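Local coordinates for protein 3-Hydroxyacyl-CoA dehydrogenase (Ralstonia eutropha H16, PDB 4PZC) that catalyses the NAD-dependent interconversion of (S)-3-hydroxyacyl-CoA and 3-oxoacyl-CoA, acting on (S)-3-hydroxybutyryl-CoA, at residues P258-L261 / M262-M265; P195-N198 / E199-V203. All blocks are in the same frame, centred on the assembly; numbering follows the deposited sequence.

Contact 1 (P258-L261 / M262-M265)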
loop_
_atom_site.group_PDB
_atom_site.type_symbol
_atom_site.label_atom_id
_atom_site.label_comp_id
_atom_site.label_asym_id
_atom_site.label_seq_id
_atom_site.Cartn_x
_atom_site.Cartn_y
_atom_site.Cartn_z
ATOM N N PRO A 258 15.961 8.454 5.346
ATOM C CA PRO A 258 16.110 7.283 4.460
ATOM C C PRO A 258 16.597 6.002 5.155
ATOM O O PRO A 258 17.441 6.055 6.079
ATOM C CB PRO A 258 17.155 7.743 3.407
ATOM C CG PRO A 258 17.367 9.186 3.676
ATOM C CD PRO A 258 16.340 9.683 4.659
ATOM N N ALA A 259 16.091 4.866 4.676
ATOM C CA ALA A 259 16.531 3.541 5.155
ATOM C C ALA A 259 17.977 3.313 4.754
ATOM O O ALA A 259 18.313 3.486 3.581
ATOM C CB ALA A 259 15.648 2.433 4.585
ATOM N N MET A 260 18.819 2.969 5.728
ATOM C CA MET A 260 20.251 2.841 5.488
ATOM C C MET A 260 20.584 1.828 4.388
ATOM O O MET A 260 21.451 2.087 3.554
ATOM C CB MET A 260 20.983 2.444 6.760
ATOM C CG MET A 260 21.062 3.516 7.824
ATOM S SD MET A 260 21.947 5.003 7.308
ATOM C CE MET A 260 20.554 6.029 6.872
ATOM N N LEU A 261 19.894 0.687 4.379
ATOM C CA LEU A 261 20.094 -0.301 3.321
ATOM C C LEU A 261 19.759 0.344 1.994
ATOM O O LEU A 261 20.455 0.148 1.017
ATOM C CB LEU A 261 19.256 -1.548 3.557
ATOM C CG LEU A 261 19.489 -2.782 2.657
ATOM C CD1 LEU A 261 20.937 -3.280 2.569
ATOM C CD2 LEU A 261 18.603 -3.939 3.115
ATOM N N MET A 262 18.723 1.158 1.945
ATOM C CA MET A 262 18.437 1.884 0.708
ATOM C C MET A 262 19.607 2.790 0.324
ATOM O O MET A 262 19.917 2.900 -0.855
ATOM C CB MET A 262 17.134 2.692 0.791
ATOM C CG MET A 262 16.765 3.390 -0.519
ATOM S SD MET A 262 15.356 4.543 -0.383
ATOM C CE MET A 262 14.023 3.381 -0.067
ATOM N N ARG A 263 20.253 3.429 1.298
ATOM C CA ARG A 263 21.457 4.214 1.008
ATOM C C ARG A 263 22.616 3.377 0.489
ATOM O O ARG A 263 23.380 3.818 -0.363
ATOM C CB ARG A 263 21.965 4.904 2.233
ATOM C CG ARG A 263 21.153 6.081 2.710
ATOM C CD ARG A 263 22.055 6.931 3.578
ATOM N NE ARG A 263 21.336 7.827 4.458
ATOM C CZ ARG A 263 20.838 9.004 4.094
ATOM N NH1 ARG A 263 20.971 9.438 2.844
ATOM N NH2 ARG A 263 20.218 9.764 5.009
ATOM N N GLU A 264 22.777 2.200 1.057
ATOM C CA GLU A 264 23.866 1.346 0.701
ATOM C C GLU A 264 23.690 0.792 -0.720
ATOM O O GLU A 264 24.632 0.758 -1.533
ATOM C CB GLU A 264 23.979 0.225 1.734
ATOM C CG GLU A 264 24.678 0.695 2.991
ATOM C CD GLU A 264 26.159 0.914 2.770
ATOM O OE1 GLU A 264 26.866 -0.069 2.441
ATOM O OE2 GLU A 264 26.605 2.071 2.932
ATOM N N MET A 265 22.479 0.364 -1.026
ATOM C CA MET A 265 22.226 -0.145 -2.347
ATOM C C MET A 265 22.466 0.950 -3.382
ATOM O O MET A 265 23.111 0.721 -4.417
ATOM C CB MET A 265 20.815 -0.687 -2.406
ATOM C CG MET A 265 20.629 -1.847 -1.434
ATOM S SD MET A 265 19.161 -2.752 -1.911
ATOM C CE MET A 265 19.274 -4.199 -0.858
#
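Pro-258 lies against one face of the Arg-263 guanidinium: its CG sits about 3.0 Å above the plane, displaced toward the NH2 side, and the pyrrolidine ring and arginine chain run at a slant to each other. Arg-263 gets there by coming back along the first turn of the helix. Its CG is anti to the carbonyl carbon (chi1 -73°), and the chain then runs extended to NE, which carries the flat group past the helix start to the proline. Met-260 flanks it on another side. The two side chains lie alongside, pointing the same way, and the methionine folds at chi2 and chi3 until its CE methyl reaches the edge of the guanidinium, near its plane and beside NE. The arginine is therefore bordered by apolar groups on a face and at an edge, while its NH1 makes a long, weak ion pair with Glu-245.

On another side of the helix, Leu-261 and Met-265, four residues apart, meet at an angle. Met-265 is extended beyond CG, and its CE ends near the branch of the leucine, 3.8 Å from Leu-261 CG. Met-262 turns the other way: with CG anti to the backbone N (chi1 -176°) and a bend at chi3, its end leads away from the turn, and the side chain packs on Met-240 and Asn-198. Its CB stays 4.1 Å from Ala-259 CB.

The backbone ties these residues together with Arg-263 N to Ala-259 O at 3.0 Å, Glu-264 N to Met-260 O at 2.8 Å and Met-265 N to Leu-261 O at 2.9 Å. With Ala-259 as N-cap and Pro-258 just ahead of it, this is the first turn of an alpha-helix, 260-268, in the all-helical C-terminal domain of the 3-hydroxyacyl-CoA dehydrogenase family.

Contact 2 (P195-N198 / E199-V203)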
loop_
_atom_site.group_PDB
_atom_site.type_symbol
_atom_site.label_atom_id
_atom_site.label_comp_id
_atom_site.label_asym_id
_atom_site.label_seq_id
_atom_site.Cartn_x
_atom_site.Cartn_y
_atom_site.Cartn_z
ATOM N N PRO A 195 7.176 6.586 1.879
ATOM C CA PRO A 195 7.733 6.216 3.206
ATOM C C PRO A 195 7.395 4.797 3.607
ATOM O O PRO A 195 8.127 4.164 4.392
ATOM C CB PRO A 195 7.137 7.250 4.157
ATOM C CG PRO A 195 6.863 8.435 3.288
ATOM C CD PRO A 195 6.501 7.896 1.915
ATOM N N MET A 196 6.306 4.284 3.044
ATOM C CA MET A 196 5.949 2.880 3.238
ATOM C C MET A 196 7.036 2.005 2.637
ATOM O O MET A 196 7.489 1.076 3.290
ATOM C CB MET A 196 4.634 2.542 2.575
ATOM C CG MET A 196 4.153 1.155 2.915
ATOM S SD MET A 196 2.963 0.585 1.691
ATOM C CE MET A 196 4.104 -0.133 0.512
ATOM N N ILE A 197 7.448 2.334 1.410
ATOM C CA ILE A 197 8.514 1.618 0.732
ATOM C C ILE A 197 9.789 1.666 1.578
ATOM O O ILE A 197 10.410 0.638 1.865
ATOM C CB ILE A 197 8.872 2.223 -0.632
ATOM C CG1 ILE A 197 7.639 2.388 -1.550
ATOM C CG2 ILE A 197 9.950 1.366 -1.286
ATOM C CD1 ILE A 197 6.926 1.090 -1.844
ATOM N N ASN A 198 10.175 2.862 1.987
ATOM C CA ASN A 198 11.217 3.004 2.991
ATOM C C ASN A 198 11.119 2.074 4.211
ATOM O O ASN A 198 12.130 1.461 4.644
ATOM C CB ASN A 198 11.225 4.415 3.536
ATOM C CG ASN A 198 12.589 4.832 3.934
ATOM O OD1 ASN A 198 12.799 5.386 5.003
ATOM N ND2 ASN A 198 13.558 4.562 3.039
ATOM N N GLU A 199 9.918 1.980 4.800
ATOM C CA GLU A 199 9.783 1.121 5.981
ATOM C C GLU A 199 10.168 -0.292 5.625
ATOM O O GLU A 199 10.782 -0.965 6.421
ATOM C CB GLU A 199 8.378 1.135 6.581
ATOM C CG GLU A 199 8.378 0.750 8.059
ATOM C CD GLU A 199 9.096 1.766 8.948
ATOM O OE1 GLU A 199 9.296 2.911 8.502
ATOM O OE2 GLU A 199 9.456 1.422 10.099
ATOM N N ALA A 200 9.786 -0.736 4.431
ATOM C CA ALA A 200 10.174 -2.047 3.953
ATOM C C ALA A 200 11.677 -2.188 3.994
ATOM O O ALA A 200 12.179 -3.175 4.520
ATOM C CB ALA A 200 9.676 -2.306 2.549
ATOM N N PHE A 201 12.409 -1.207 3.470
ATOM C CA PHE A 201 13.871 -1.327 3.472
ATOM C C PHE A 201 14.364 -1.447 4.908
ATOM O O PHE A 201 15.283 -2.245 5.185
ATOM C CB PHE A 201 14.569 -0.198 2.704
ATOM C CG PHE A 201 14.642 -0.452 1.245
ATOM C CD1 PHE A 201 13.519 -0.301 0.441
ATOM C CD2 PHE A 201 15.807 -0.903 0.665
ATOM C CE1 PHE A 201 13.573 -0.554 -0.932
ATOM C CE2 PHE A 201 15.876 -1.176 -0.701
ATOM C CZ PHE A 201 14.763 -0.990 -1.500
ATOM N N CYS A 202 13.744 -0.704 5.827
ATOM C CA CYS A 202 14.126 -0.816 7.231
ATOM C C CYS A 202 13.962 -2.229 7.764
ATOM O O CYS A 202 14.870 -2.772 8.398
ATOM C CB CYS A 202 13.332 0.154 8.096
ATOM S SG CYS A 202 13.531 1.874 7.579
ATOM N N VAL A 203 12.800 -2.819 7.502
ATOM C CA VAL A 203 12.494 -4.167 7.961
ATOM C C VAL A 203 13.548 -5.105 7.413
ATOM O O VAL A 203 14.142 -5.875 8.157
ATOM C CB VAL A 203 11.080 -4.614 7.508
ATOM C CG1 VAL A 203 10.926 -6.112 7.615
ATOM C CG2 VAL A 203 10.002 -3.930 8.333
#
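Ile-197 and Phe-201, one turn apart, lie side by side and point the same way, with Ile-197 CG2 4.1 Å from Phe-201 CE1. The isoleucine presents this methyl because its CG2 is anti to the backbone N, leaving CG1 beside it (chi1 -53°). The phenyl ring stands with its edge to the backbone of the preceding turn: Ile-197 O lies near the ring plane, 3.5 Å from Phe-201 CD1. That same carbonyl oxygen accepts the amide of Phe-201 at 3.2 Å from its N. This is the close-packed flank of the turn, where Ile-197, Ala-200 and Phe-201 are all buried against helices 228-235 and 237-251.

The backbone bonds from Glu-199 N to Pro-195 O and from Cys-202 N to Asn-198 O, each 2.9 Å, continue the helix beyond a kink at Pro-195.

Looser are Pro-195, whose ring is partly exposed and stays 6.0 Å from 199-203, and Cys-202, also partly exposed. Between them in sequence, Glu-199 is buried, bending at chi2 and sending its carboxylate away from its own helix. At the dimer interface that group forms salt bridges with Lys-255 and Arg-191 of the second subunit and a hydrogen bond with its Tyr-256, which would favour the ionised form.

Around helix 189-205, Phe-201 packs on Leu-229 and Ala-232 of helix 228-235, Leu-237 of helix 237-251 and Met-265 of helix 260-268, while Met-196 meets Met-196 of the second subunit.

Contacts 1 and 2 follow in series along the chain and lie about 10 Å apart between centres, in the same C-terminal domain. They touch directly where the start of helix 260-268 rests on helix 189-205: Ala-259 CB lies 3.4 Å from Phe-201 CB and 3.7 Å from Cys-202 SG. The N-cap residue of contact 1 thus packs onto two residues of contact 2 on successive positions of its helix. The predicted NAD-binding Lys-274 is about 11 Å from Met-265, side chain to side chain, whereas contact 2 lies away from the NAD and CoA sites. One flank of contact 2, with Met-196 and Glu-199, meets the second subunit, which does not touch the segments of contact 1.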